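Protease 2A (Rhinovirus C, PDB 5X45) probably acts as a chymotrypsin-like cysteine protease that cleaves the viral polyprotein, with a zinc ion bound to its fold. Local coordinates at residues Tyr16-Leu21 / Ile118-Ala123; Asp26-Leu31 / Gln38-Asn43; Val49-Asp54 / Leu111-Gly116; Asn94-Glu99 / Asp133-Ser138. All blocks are in the same frame, centred on the assembly; numbering follows the deposited sequence.

Contact 1: Tyr16-Leu21 / Ile118-Ala123; sequences YKCAHL and IGMITA
Two strands from different sheets meet here without any backbone pairing, side chains of one reaching the backbone and side chains of the other. The axes of strand segments 16-18 and 118-123 run 8.4 Å apart, their directions differ by just 14°, and no hydrogen bond joins Tyr16-Leu21 to Ile118-Ala123. The nearest CA pair, Cys18 CA and Thr122 CA, is 7.1 Å apart, too far for strands paired within one sheet.

Met120 spans most of this gap. Its CB bond is aimed at the 16-18 strand, and CG lies anti to the carbonyl carbon (chi1 -86°); neither CB nor CG touches the opposite backbone. The next bond is extended, so SD is carried across to sit 3.8 Å from Tyr16 O. A bend at the last torsion (chi3 -56°) then lays CE along the strand, where it lies 4.0 Å from Lys17 C. The same methyl approaches a side chain to each side of Lys17: Met120 CE is 4.3 Å from Tyr16 CB and 4.5 Å from Cys18 SG. The Lys17 side chain points the other way.

Cys18 answers from its own strand. Its SG drops onto the backbone, 3.6 Å from Ile121 O, while the Ile121 side chain turns off toward Val129 and Phe131 of its own barrel.

Farther along, Thr122 OG1 bonds to Gln92 OE1, and His20 makes a weak bond through ND1 to Asp36 OD2. The buried, sheet-to-sheet character, with sulfur-bearing side chains filling the gap, fits the interface between the N-terminal sheet and the C-terminal barrel of a chymotrypsin-like protease.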
loop_
_atom_site.group_PDB
_atom_site.type_symbol
_atom_site.label_atom_id
_atom_site.label_comp_id
_atom_site.label_asym_id
_atom_site.label_seq_id
_atom_site.Cartn_x
_atom_site.Cartn_y
_atom_site.Cartn_z
ATOM N N TYR A 16 -6.013 4.765 5.515
ATOM C CA TYR A 16 -4.615 4.672 5.101
ATOM C C TYR A 16 -4.479 5.060 3.636
ATOM O O TYR A 16 -5.128 4.473 2.772
ATOM C CB TYR A 16 -4.088 3.249 5.319
ATOM C CG TYR A 16 -4.107 2.772 6.752
ATOM C CD1 TYR A 16 -5.309 2.494 7.414
ATOM C CD2 TYR A 16 -2.920 2.555 7.433
ATOM C CE1 TYR A 16 -5.314 2.046 8.738
ATOM C CE2 TYR A 16 -2.916 2.106 8.745
ATOM C CZ TYR A 16 -4.107 1.854 9.390
ATOM O OH TYR A 16 -4.066 1.410 10.687
ATOM N N LYS A 17 -3.639 6.045 3.347
ATOM C CA LYS A 17 -3.444 6.482 1.972
ATOM C C LYS A 17 -1.962 6.611 1.670
ATOM O O LYS A 17 -1.149 6.750 2.583
ATOM C CB LYS A 17 -4.140 7.824 1.728
ATOM C CG LYS A 17 -5.592 7.853 2.168
ATOM C CD LYS A 17 -6.316 9.107 1.715
ATOM C CE LYS A 17 -7.257 8.774 0.559
ATOM N NZ LYS A 17 -7.950 9.969 0.003
ATOM N N CYS A 18 -1.625 6.593 0.410
ATOM C CA CYS A 18 -0.288 6.851 0.000
ATOM C C CYS A 18 -0.094 8.326 0.171
ATOM O O CYS A 18 -0.911 9.090 -0.236
ATOM C CB CYS A 18 -0.112 6.433 -1.442
ATOM S SG CYS A 18 0.184 4.692 -1.654
ATOM N N ALA A 19 0.982 8.731 0.806
ATOM C CA ALA A 19 1.145 10.106 1.196
ATOM C C ALA A 19 1.163 11.119 0.056
ATOM O O ALA A 19 0.671 12.205 0.210
ATOM C CB ALA A 19 2.332 10.270 2.108
ATOM N N HIS A 20 1.714 10.755 -1.078
ATOM C CA HIS A 20 1.796 11.664 -2.177
ATOM C C HIS A 20 0.475 11.923 -2.867
ATOM O O HIS A 20 0.380 12.773 -3.717
ATOM C CB HIS A 20 2.833 11.202 -3.138
ATOM C CG HIS A 20 2.391 10.068 -3.964
ATOM N ND1 HIS A 20 2.447 8.773 -3.523
ATOM C CD2 HIS A 20 1.879 10.026 -5.208
ATOM C CE1 HIS A 20 1.982 7.979 -4.459
ATOM N NE2 HIS A 20 1.636 8.713 -5.493
ATOM N N LEU A 21 -0.552 11.221 -2.445
ATOM C CA LEU A 21 -1.852 11.325 -3.031
ATOM C C LEU A 21 -2.774 12.100 -2.142
ATOM O O LEU A 21 -3.933 12.220 -2.417
ATOM C CB LEU A 21 -2.420 9.934 -3.216
ATOM C CG LEU A 21 -2.460 9.314 -4.588
ATOM C CD1 LEU A 21 -1.587 10.014 -5.591
ATOM C CD2 LEU A 21 -2.018 7.893 -4.459
ATOM N N ILE A 118 -3.173 -6.257 3.773
ATOM C CA ILE A 118 -1.867 -6.189 4.414
ATOM C C ILE A 118 -0.950 -5.167 3.745
ATOM O O ILE A 118 0.122 -4.873 4.266
ATOM C CB ILE A 118 -1.142 -7.563 4.407
ATOM C CG1 ILE A 118 -0.915 -8.042 2.974
ATOM C CG2 ILE A 118 -1.910 -8.594 5.215
ATOM C CD1 ILE A 118 -0.151 -9.338 2.886
ATOM N N GLY A 119 -1.368 -4.616 2.609
ATOM C CA GLY A 119 -0.500 -3.725 1.863
ATOM C C GLY A 119 -1.147 -2.858 0.804
ATOM O O GLY A 119 -2.322 -3.016 0.478
ATOM N N MET A 120 -0.362 -1.919 0.284
ATOM C CA MET A 120 -0.788 -1.020 -0.787
ATOM C C MET A 120 0.351 -0.842 -1.774
ATOM O O MET A 120 1.506 -0.705 -1.369
ATOM C CB MET A 120 -1.180 0.353 -0.246
ATOM C CG MET A 120 -2.606 0.505 0.225
ATOM S SD MET A 120 -2.968 2.244 0.629
ATOM C CE MET A 120 -1.686 2.588 1.838
ATOM N N ILE A 121 0.044 -0.838 -3.063
ATOM C CA ILE A 121 1.078 -0.574 -4.054
ATOM C C ILE A 121 1.685 0.799 -3.801
ATOM O O ILE A 121 0.960 1.777 -3.620
ATOM C CB ILE A 121 0.539 -0.617 -5.480
ATOM C CG1 ILE A 121 0.021 -2.018 -5.808
ATOM C CG2 ILE A 121 1.624 -0.150 -6.454
ATOM C CD1 ILE A 121 -0.498 -2.152 -7.212
ATOM N N THR A 122 3.012 0.866 -3.772
ATOM C CA THR A 122 3.703 2.118 -3.504
ATOM C C THR A 122 4.703 2.452 -4.608
ATOM O O THR A 122 5.096 3.605 -4.785
ATOM C CB THR A 122 4.424 2.052 -2.160
ATOM O OG1 THR A 122 4.899 3.351 -1.800
ATOM C CG2 THR A 122 5.581 1.065 -2.219
ATOM N N ALA A 123 5.097 1.421 -5.345
ATOM C CA ALA A 123 6.045 1.534 -6.441
ATOM C C ALA A 123 6.084 0.207 -7.186
ATOM O O ALA A 123 5.622 -0.808 -6.674
ATOM C CB ALA A 123 7.424 1.897 -5.928
#

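Contact 2: Asp26-Leu31 / Gln38-Asn43; sequences DETILL and QVDSTN
The antiparallel hairpin of strands 28-32 and 37-41 carries a classic beta bulge, in which Ile29 and Leu30 both face Val39. The evidence is that Val39 O accepts two backbone donors: Ile29 N at 2.7 Å, nearly straight (168°), and Leu30 N at 3.2 Å. Val39 N returns a bond to Leu30 O, and beyond the bulge Ser41 N reaches Glu27 O at 2.8 Å.

Packing is closest around the buried Val39. Its CG1, anti to the backbone N, meets Ile29 CG1 at 3.9 Å, and its CB lies beside Leu30 CB; behind it stand Ala14 and Tyr16 of the neighbouring strand. Ile29 places CG1 in the crowded position between N and the carbonyl carbon, sending CG2 to Ser41 CB.

The outer side is looser. Glu27, Ile29 and Leu31 are exposed, strand 28-32 being the last of its sheet. The Glu27 carboxylate leads away to Thr25 OG1, and Thr28 OG1 is held by Thr25 N. Leu31 CD1 rests on the aliphatic part of Gln38, 3.8 Å from its CB. Gln38, by contrast, is buried; its NE2 bonds Asn23 O, and Asp40 OD1 at 2.9 Å along the syn lone pair, nearly within the amide plane.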
loop_
_atom_site.group_PDB
_atom_site.type_symbol
_atom_site.label_atom_id
_atom_site.label_comp_id
_atom_site.label_asym_id
_atom_site.label_seq_id
_atom_site.Cartn_x
_atom_site.Cartn_y
_atom_site.Cartn_z
ATOM N N ASP A 26 -6.090 17.646 9.942
ATOM C CA ASP A 26 -6.084 17.715 11.389
ATOM C C ASP A 26 -6.454 16.339 11.975
ATOM O O ASP A 26 -6.320 16.120 13.178
ATOM C CB ASP A 26 -7.031 18.805 11.876
ATOM C CG ASP A 26 -6.562 19.437 13.178
ATOM O OD1 ASP A 26 -6.510 18.734 14.210
ATOM O OD2 ASP A 26 -6.237 20.647 13.164
ATOM N N GLU A 27 -6.877 15.403 11.118
ATOM C CA GLU A 27 -7.164 14.034 11.561
ATOM C C GLU A 27 -5.993 13.087 11.311
ATOM O O GLU A 27 -6.100 11.889 11.571
ATOM C CB GLU A 27 -8.413 13.445 10.879
ATOM C CG GLU A 27 -9.740 14.172 11.066
ATOM C CD GLU A 27 -9.985 15.287 10.067
ATOM O OE1 GLU A 27 -9.125 15.534 9.193
ATOM O OE2 GLU A 27 -11.063 15.913 10.150
ATOM N N THR A 28 -4.886 13.611 10.799
ATOM C CA THR A 28 -3.697 12.793 10.586
ATOM C C THR A 28 -3.155 12.275 11.921
ATOM O O THR A 28 -2.974 13.054 12.859
ATOM C CB THR A 28 -2.600 13.584 9.845
ATOM O OG1 THR A 28 -3.109 14.030 8.585
ATOM C CG2 THR A 28 -1.370 12.726 9.597
ATOM N N ILE A 29 -2.928 10.966 12.013
ATOM C CA ILE A 29 -2.380 10.375 13.231
ATOM C C ILE A 29 -1.024 9.708 12.961
ATOM O O ILE A 29 -0.326 9.307 13.887
ATOM C CB ILE A 29 -3.346 9.336 13.864
ATOM C CG1 ILE A 29 -3.619 8.184 12.903
ATOM C CG2 ILE A 29 -4.645 9.986 14.286
ATOM C CD1 ILE A 29 -4.519 7.122 13.495
ATOM N N LEU A 30 -0.645 9.609 11.690
ATOM C CA LEU A 30 0.667 9.080 11.320
ATOM C C LEU A 30 1.052 9.568 9.940
ATOM O O LEU A 30 0.266 9.471 8.998
ATOM C CB LEU A 30 0.694 7.551 11.345
ATOM C CG LEU A 30 2.077 6.885 11.236
ATOM C CD1 LEU A 30 2.073 5.574 12.007
ATOM C CD2 LEU A 30 2.515 6.634 9.793
ATOM N N LEU A 31 2.272 10.079 9.818
ATOM C CA LEU A 31 2.797 10.458 8.515
ATOM C C LEU A 31 4.232 9.969 8.384
ATOM O O LEU A 31 5.115 10.393 9.126
ATOM C CB LEU A 31 2.723 11.972 8.294
ATOM C CG LEU A 31 3.217 12.397 6.906
ATOM C CD1 LEU A 31 2.402 11.710 5.815
ATOM C CD2 LEU A 31 3.175 13.903 6.730
ATOM N N GLN A 38 0.308 7.824 4.804
ATOM C CA GLN A 38 -0.380 8.746 5.692
ATOM C C GLN A 38 -1.565 8.039 6.315
ATOM O O GLN A 38 -2.297 7.336 5.625
ATOM C CB GLN A 38 -0.844 9.997 4.953
ATOM C CG GLN A 38 -1.772 10.858 5.804
ATOM C CD GLN A 38 -2.040 12.234 5.227
ATOM O OE1 GLN A 38 -1.215 12.800 4.502
ATOM N NE2 GLN A 38 -3.219 12.768 5.518
ATOM N N VAL A 39 -1.732 8.178 7.625
ATOM C CA VAL A 39 -2.887 7.575 8.267
ATOM C C VAL A 39 -3.718 8.641 8.969
ATOM O O VAL A 39 -3.193 9.445 9.742
ATOM C CB VAL A 39 -2.496 6.499 9.282
ATOM C CG1 VAL A 39 -3.753 5.781 9.777
ATOM C CG2 VAL A 39 -1.532 5.512 8.657
ATOM N N ASP A 40 -5.021 8.635 8.693
ATOM C CA ASP A 40 -5.947 9.582 9.301
ATOM C C ASP A 40 -6.965 8.841 10.143
ATOM O O ASP A 40 -7.392 7.748 9.792
ATOM C CB ASP A 40 -6.653 10.428 8.233
ATOM C CG ASP A 40 -5.711 11.420 7.545
ATOM O OD1 ASP A 40 -4.490 11.165 7.503
ATOM O OD2 ASP A 40 -6.189 12.467 7.058
ATOM N N SER A 41 -7.335 9.425 11.275
ATOM C CA SER A 41 -8.433 8.889 12.060
ATOM C C SER A 41 -9.752 9.218 11.371
ATOM O O SER A 41 -9.825 10.150 10.568
ATOM C CB SER A 41 -8.421 9.463 13.465
ATOM O OG SER A 41 -8.658 10.853 13.402
ATOM N N THR A 42 -10.789 8.445 11.660
ATOM C CA THR A 42 -12.095 8.732 11.090
ATOM C C THR A 42 -13.250 8.333 11.999
ATOM O O THR A 42 -13.207 7.324 12.701
ATOM C CB THR A 42 -12.259 8.059 9.707
ATOM O OG1 THR A 42 -13.526 8.439 9.145
ATOM C CG2 THR A 42 -12.188 6.539 9.821
ATOM N N ASN A 43 -14.281 9.166 11.971
ATOM C CA ASN A 43 -15.486 8.968 12.755
ATOM C C ASN A 43 -16.401 7.926 12.116
ATOM O O ASN A 43 -17.236 7.327 12.795
ATOM C CB ASN A 43 -16.205 10.296 12.949
ATOM C CG ASN A 43 -15.718 11.029 14.184
ATOM O OD1 ASN A 43 -15.133 10.420 15.083
ATOM N ND2 ASN A 43 -15.937 12.339 14.230
#

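Contact 3: Val49-Asp54 / Leu111-Gly116; sequences VIPCCD and LLCKHG. With ZN (zinc ion), chain E.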
loop_
_atom_site.group_PDB
_atom_site.type_symbol
_atom_site.label_atom_id
_atom_site.label_comp_id
_atom_site.label_asym_id
_atom_site.label_seq_id
_atom_site.Cartn_x
_atom_site.Cartn_y
_atom_site.Cartn_z
ATOM N N VAL A 49 -9.936 -4.662 7.101
ATOM C CA VAL A 49 -9.285 -5.181 8.301
ATOM C C VAL A 49 -7.811 -5.475 8.033
ATOM O O VAL A 49 -7.472 -6.221 7.113
ATOM C CB VAL A 49 -9.972 -6.466 8.799
ATOM C CG1 VAL A 49 -9.167 -7.108 9.925
ATOM C CG2 VAL A 49 -11.397 -6.164 9.249
ATOM N N ILE A 50 -6.931 -4.879 8.831
ATOM C CA ILE A 50 -5.509 -5.174 8.733
ATOM C C ILE A 50 -5.139 -6.256 9.748
ATOM O O ILE A 50 -5.190 -6.022 10.951
ATOM C CB ILE A 50 -4.666 -3.905 8.943
ATOM C CG1 ILE A 50 -5.098 -2.836 7.935
ATOM C CG2 ILE A 50 -3.170 -4.209 8.823
ATOM C CD1 ILE A 50 -4.554 -1.465 8.226
ATOM N N PRO A 51 -4.813 -7.427 9.244
ATOM C CA PRO A 51 -4.555 -8.600 10.060
ATOM C C PRO A 51 -3.217 -8.550 10.719
ATOM O O PRO A 51 -2.363 -7.836 10.303
ATOM C CB PRO A 51 -4.590 -9.736 9.051
ATOM C CG PRO A 51 -4.411 -9.114 7.731
ATOM C CD PRO A 51 -4.641 -7.674 7.814
ATOM N N CYS A 52 -3.040 -9.325 11.758
ATOM C CA CYS A 52 -1.758 -9.424 12.400
ATOM C C CYS A 52 -1.172 -10.736 12.029
ATOM O O CYS A 52 -0.484 -11.330 12.792
ATOM C CB CYS A 52 -1.912 -9.320 13.901
ATOM S SG CYS A 52 -2.300 -7.645 14.411
ATOM N N CYS A 53 -1.465 -11.186 10.834
ATOM C CA CYS A 53 -0.907 -12.407 10.348
ATOM C C CYS A 53 0.517 -12.190 9.863
ATOM O O CYS A 53 1.106 -11.133 10.014
ATOM C CB CYS A 53 -1.825 -13.073 9.294
ATOM S SG CYS A 53 -2.082 -12.374 7.641
ATOM N N ASP A 54 1.044 -13.248 9.304
ATOM C CA ASP A 54 2.408 -13.344 8.783
ATOM C C ASP A 54 2.456 -13.546 7.262
ATOM O O ASP A 54 3.540 -13.636 6.679
ATOM C CB ASP A 54 3.150 -14.482 9.498
ATOM C CG ASP A 54 2.498 -15.847 9.274
ATOM O OD1 ASP A 54 1.247 -15.931 9.292
ATOM O OD2 ASP A 54 3.242 -16.842 9.124
ATOM N N LEU A 111 -3.356 -4.864 -1.456
ATOM C CA LEU A 111 -2.867 -6.233 -1.370
ATOM C C LEU A 111 -3.574 -6.956 -0.225
ATOM O O LEU A 111 -3.485 -6.547 0.941
ATOM C CB LEU A 111 -1.353 -6.260 -1.156
ATOM C CG LEU A 111 -0.730 -7.612 -0.798
ATOM C CD1 LEU A 111 -0.957 -8.614 -1.913
ATOM C CD2 LEU A 111 0.756 -7.446 -0.542
ATOM N N LEU A 112 -4.257 -8.046 -0.561
ATOM C CA LEU A 112 -5.026 -8.809 0.420
ATOM C C LEU A 112 -4.555 -10.243 0.574
ATOM O O LEU A 112 -4.216 -10.913 -0.400
ATOM C CB LEU A 112 -6.509 -8.836 0.047
ATOM C CG LEU A 112 -7.282 -7.531 0.111
ATOM C CD1 LEU A 112 -7.370 -6.924 -1.273
ATOM C CD2 LEU A 112 -8.660 -7.802 0.689
ATOM N N CYS A 113 -4.529 -10.702 1.814
ATOM C CA CYS A 113 -4.445 -12.125 2.098
ATOM C C CYS A 113 -5.832 -12.608 2.530
ATOM O O CYS A 113 -6.801 -11.858 2.471
ATOM C CB CYS A 113 -3.402 -12.394 3.174
ATOM S SG CYS A 113 -3.874 -11.765 4.793
ATOM N N LYS A 114 -5.927 -13.848 2.983
ATOM C CA LYS A 114 -7.207 -14.387 3.402
ATOM C C LYS A 114 -7.797 -13.579 4.568
ATOM O O LYS A 114 -9.005 -13.383 4.648
ATOM C CB LYS A 114 -7.047 -15.857 3.787
ATOM C CG LYS A 114 -8.186 -16.409 4.616
ATOM C CD LYS A 114 -7.729 -17.583 5.471
ATOM C CE LYS A 114 -8.836 -18.010 6.410
ATOM N NZ LYS A 114 -10.105 -18.243 5.662
ATOM N N HIS A 115 -6.936 -13.094 5.457
ATOM C CA HIS A 115 -7.379 -12.434 6.684
ATOM C C HIS A 115 -7.676 -10.930 6.553
ATOM O O HIS A 115 -8.310 -10.343 7.429
ATOM C CB HIS A 115 -6.341 -12.668 7.777
ATOM C CG HIS A 115 -6.063 -14.116 8.023
ATOM N ND1 HIS A 115 -4.845 -14.702 7.748
ATOM C CD2 HIS A 115 -6.857 -15.104 8.499
ATOM C CE1 HIS A 115 -4.898 -15.985 8.054
ATOM N NE2 HIS A 115 -6.106 -16.256 8.512
ATOM N N GLY A 116 -7.240 -10.310 5.462
ATOM C CA GLY A 116 -7.537 -8.907 5.241
ATOM C C GLY A 116 -6.516 -8.183 4.390
ATOM O O GLY A 116 -5.759 -8.795 3.640
HETATM ZN ZN ZN E . -3.091 -13.524 6.444
#
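This contact builds three quarters of the zinc site, uniting the loop before strand 57-62 with the hairpin turn between strands 110-113 and 116-124. Zinc is bound by Cys53 SG at 1.9 Å, Cys113 SG at 2.5 Å and His115 ND1 at 2.5 Å; Cys55 completes the four ligands. The spread of these lengths should not be overread at 2.60 Å resolution. A zinc held this way by three cysteines and one histidine is consistent with a structural ion, as in other picornaviral 2A proteases.

Both cysteines place SG in the crowded position between the backbone N and the carbonyl carbon, which turns each sulfur inward to the metal. The two sulfurs approach to 3.4 Å as co-ligands (Cys53 SG to Cys113 SG). Cys53 SG also stands at the edge of the His115 imidazole, close to its plane, on the same side as the ND1 that binds zinc.

Cys113 and His115 are brought together by a tight turn: Lys114 and His115 have helical backbone angles, and Cys113 N donates to Gly116 O at 2.9 Å. A weak bond from His115 N to Cys113 SG may slightly ease the thiolate charge. Beside the metal, Pro51 covers the turn, its CB 3.6 Å from His115 CB and its CG facing Gly116 N. Gly116 adopts phi 153°, where a side chain would be jammed against the preceding carbonyl oxygen; without one, its CA comes to within 3.3 Å of Val49 O in a CA-H...O contact.

Contact 4: Asn94-Glu99 / Asp133-Ser138; sequences NLLIGE and DLRPYS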
loop_
_atom_site.group_PDB
_atom_site.type_symbol
_atom_site.label_atom_id
_atom_site.label_comp_id
_atom_site.label_asym_id
_atom_site.label_seq_id
_atom_site.Cartn_x
_atom_site.Cartn_y
_atom_site.Cartn_z
ATOM N N ASN A 94 10.113 -1.436 4.920
ATOM C CA ASN A 94 9.050 -2.433 5.060
ATOM C C ASN A 94 8.262 -2.684 3.780
ATOM O O ASN A 94 7.077 -2.359 3.681
ATOM C CB ASN A 94 8.096 -2.039 6.196
ATOM C CG ASN A 94 8.798 -1.977 7.550
ATOM O OD1 ASN A 94 8.898 -0.917 8.167
ATOM N ND2 ASN A 94 9.285 -3.120 8.013
ATOM N N LEU A 95 8.931 -3.271 2.796
ATOM C CA LEU A 95 8.276 -3.554 1.536
ATOM C C LEU A 95 8.029 -5.034 1.320
ATOM O O LEU A 95 8.810 -5.890 1.747
ATOM C CB LEU A 95 9.088 -2.989 0.372
ATOM C CG LEU A 95 8.970 -1.468 0.399
ATOM C CD1 LEU A 95 10.274 -0.848 0.862
ATOM C CD2 LEU A 95 8.494 -0.900 -0.934
ATOM N N LEU A 96 6.925 -5.313 0.640
ATOM C CA LEU A 96 6.675 -6.618 0.063
ATOM C C LEU A 96 6.903 -6.527 -1.439
ATOM O O LEU A 96 6.391 -5.619 -2.089
ATOM C CB LEU A 96 5.258 -7.078 0.379
ATOM C CG LEU A 96 4.971 -7.196 1.874
ATOM C CD1 LEU A 96 3.485 -7.015 2.133
ATOM C CD2 LEU A 96 5.463 -8.538 2.397
ATOM N N ILE A 97 7.732 -7.408 -1.984
ATOM C CA ILE A 97 8.002 -7.355 -3.417
ATOM C C ILE A 97 7.602 -8.644 -4.114
ATOM O O ILE A 97 8.031 -9.728 -3.716
ATOM C CB ILE A 97 9.486 -7.097 -3.729
ATOM C CG1 ILE A 97 10.057 -5.972 -2.858
ATOM C CG2 ILE A 97 9.661 -6.825 -5.220
ATOM C CD1 ILE A 97 9.742 -4.593 -3.344
ATOM N N GLY A 98 6.797 -8.518 -5.166
ATOM C CA GLY A 98 6.366 -9.678 -5.916
ATOM C C GLY A 98 6.442 -9.428 -7.406
ATOM O O GLY A 98 6.528 -8.286 -7.849
ATOM N N GLU A 99 6.391 -10.503 -8.187
ATOM C CA GLU A 99 6.317 -10.368 -9.628
ATOM C C GLU A 99 4.884 -10.037 -9.983
ATOM O O GLU A 99 3.945 -10.649 -9.484
ATOM C CB GLU A 99 6.778 -11.633 -10.369
ATOM C CG GLU A 99 7.674 -12.591 -9.582
ATOM C CD GLU A 99 7.972 -13.873 -10.357
ATOM O OE1 GLU A 99 7.622 -14.980 -9.889
ATOM O OE2 GLU A 99 8.540 -13.760 -11.467
ATOM N N ASP A 133 3.992 -2.695 3.447
ATOM C CA ASP A 133 3.356 -3.563 4.404
ATOM C C ASP A 133 2.706 -2.669 5.460
ATOM O O ASP A 133 3.388 -1.883 6.118
ATOM C CB ASP A 133 4.394 -4.515 5.018
ATOM C CG ASP A 133 3.771 -5.609 5.884
ATOM O OD1 ASP A 133 2.602 -5.472 6.322
ATOM O OD2 ASP A 133 4.469 -6.622 6.120
ATOM N N LEU A 134 1.389 -2.784 5.611
ATOM C CA LEU A 134 0.639 -1.914 6.512
ATOM C C LEU A 134 0.684 -2.416 7.950
ATOM O O LEU A 134 0.408 -1.661 8.883
ATOM C CB LEU A 134 -0.817 -1.802 6.064
ATOM C CG LEU A 134 -1.000 -1.168 4.693
ATOM C CD1 LEU A 134 -2.463 -1.230 4.313
ATOM C CD2 LEU A 134 -0.465 0.252 4.651
ATOM N N ARG A 135 1.012 -3.692 8.124
ATOM C CA ARG A 135 0.999 -4.314 9.449
ATOM C C ARG A 135 1.910 -3.629 10.485
ATOM O O ARG A 135 1.482 -3.426 11.628
ATOM C CB ARG A 135 1.333 -5.805 9.329
ATOM C CG ARG A 135 0.223 -6.593 8.644
ATOM C CD ARG A 135 0.653 -8.005 8.296
ATOM N NE ARG A 135 1.683 -7.995 7.263
ATOM C CZ ARG A 135 2.054 -9.059 6.561
ATOM N NH1 ARG A 135 1.457 -10.228 6.760
ATOM N NH2 ARG A 135 3.006 -8.946 5.640
ATOM N N PRO A 136 3.147 -3.250 10.101
ATOM C CA PRO A 136 3.954 -2.483 11.063
ATOM C C PRO A 136 3.285 -1.195 11.553
ATOM O O PRO A 136 3.544 -0.779 12.681
ATOM C CB PRO A 136 5.215 -2.133 10.265
ATOM C CG PRO A 136 5.323 -3.198 9.241
ATOM C CD PRO A 136 3.911 -3.555 8.873
ATOM N N TYR A 137 2.452 -0.575 10.722
ATOM C CA TYR A 137 1.890 0.735 11.049
ATOM C C TYR A 137 0.458 0.724 11.587
ATOM O O TYR A 137 -0.085 1.788 11.869
ATOM C CB TYR A 137 1.947 1.639 9.813
ATOM C CG TYR A 137 3.315 1.694 9.172
ATOM C CD1 TYR A 137 3.703 0.740 8.237
ATOM C CD2 TYR A 137 4.224 2.691 9.502
ATOM C CE1 TYR A 137 4.956 0.774 7.647
ATOM C CE2 TYR A 137 5.477 2.736 8.913
ATOM C CZ TYR A 137 5.840 1.774 7.986
ATOM O OH TYR A 137 7.091 1.807 7.394
ATOM N N SER A 138 -0.154 -0.447 11.741
ATOM C CA SER A 138 -1.530 -0.494 12.235
ATOM C C SER A 138 -1.594 -0.535 13.761
ATOM O O SER A 138 -0.762 -1.167 14.409
ATOM C CB SER A 138 -2.269 -1.699 11.657
ATOM O OG SER A 138 -2.141 -2.826 12.506
#
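A surface contact of the C-terminal beta-barrel, it joins strand 95-98 and the corner at Asn94 to the end of strand 129-133 and the turn that follows, with helical backbone angles at 134-136 and Tyr137 N bonded to Leu134 O. One backbone bond links the segments: Asp133 N donates to Asn94 O at 3.1 Å, almost straight (176°) and in the carbonyl plane.

Leu96 supplies the apolar part. Its CD1 lies 3.9 Å from Asp133 CB and 4.0 Å from Arg135 NH2, its side chain crossing the arginine at about a right angle. On the more open flank, the Asn94 carboxamide slides past Pro136, CG to CG at 4.1 Å, and its plane stands nearly perpendicular to the Tyr137 ring.

Asp133, with CG anti to its backbone N, organises the tail. OD1 accepts from Arg135 N, forming an Asx turn. Arg135 bends at chi3 (-67°) and grips the carboxylate side-on, fixing the guanidinium's rotation, while its NH1 bonds Cys55 O beside the zinc site. The grip is a bidentate salt bridge: Arg135 NE meets the syn lone pair of Asp133 OD1 at 2.8 Å, and Arg135 NH2 reaches Asp133 OD2 at 2.8 Å from above the carboxylate plane.

In the fold
Along the chain, both segments of contacts 2 and 3 and the first of contact 4 fall between the two halves of contact 1; the second of contact 4 follows. Contact 2 lies wholly in the four-stranded N-terminal sheet, its centre about 14 Å from that of contact 1, which bridges this sheet to the six-stranded barrel. Contacts 3 and 4 belong to the barrel and its loops, with centres about 11 Å apart; Arg135 packs against Pro51. Strand 116-124 ties contact 1 to both: Ile118 N probably bonds Leu111 O, and Ile118 O probably bonds Leu134 N. Contacts 2 and 3, about 21 Å apart between centres, mark the two domains of the chymotrypsin-like fold.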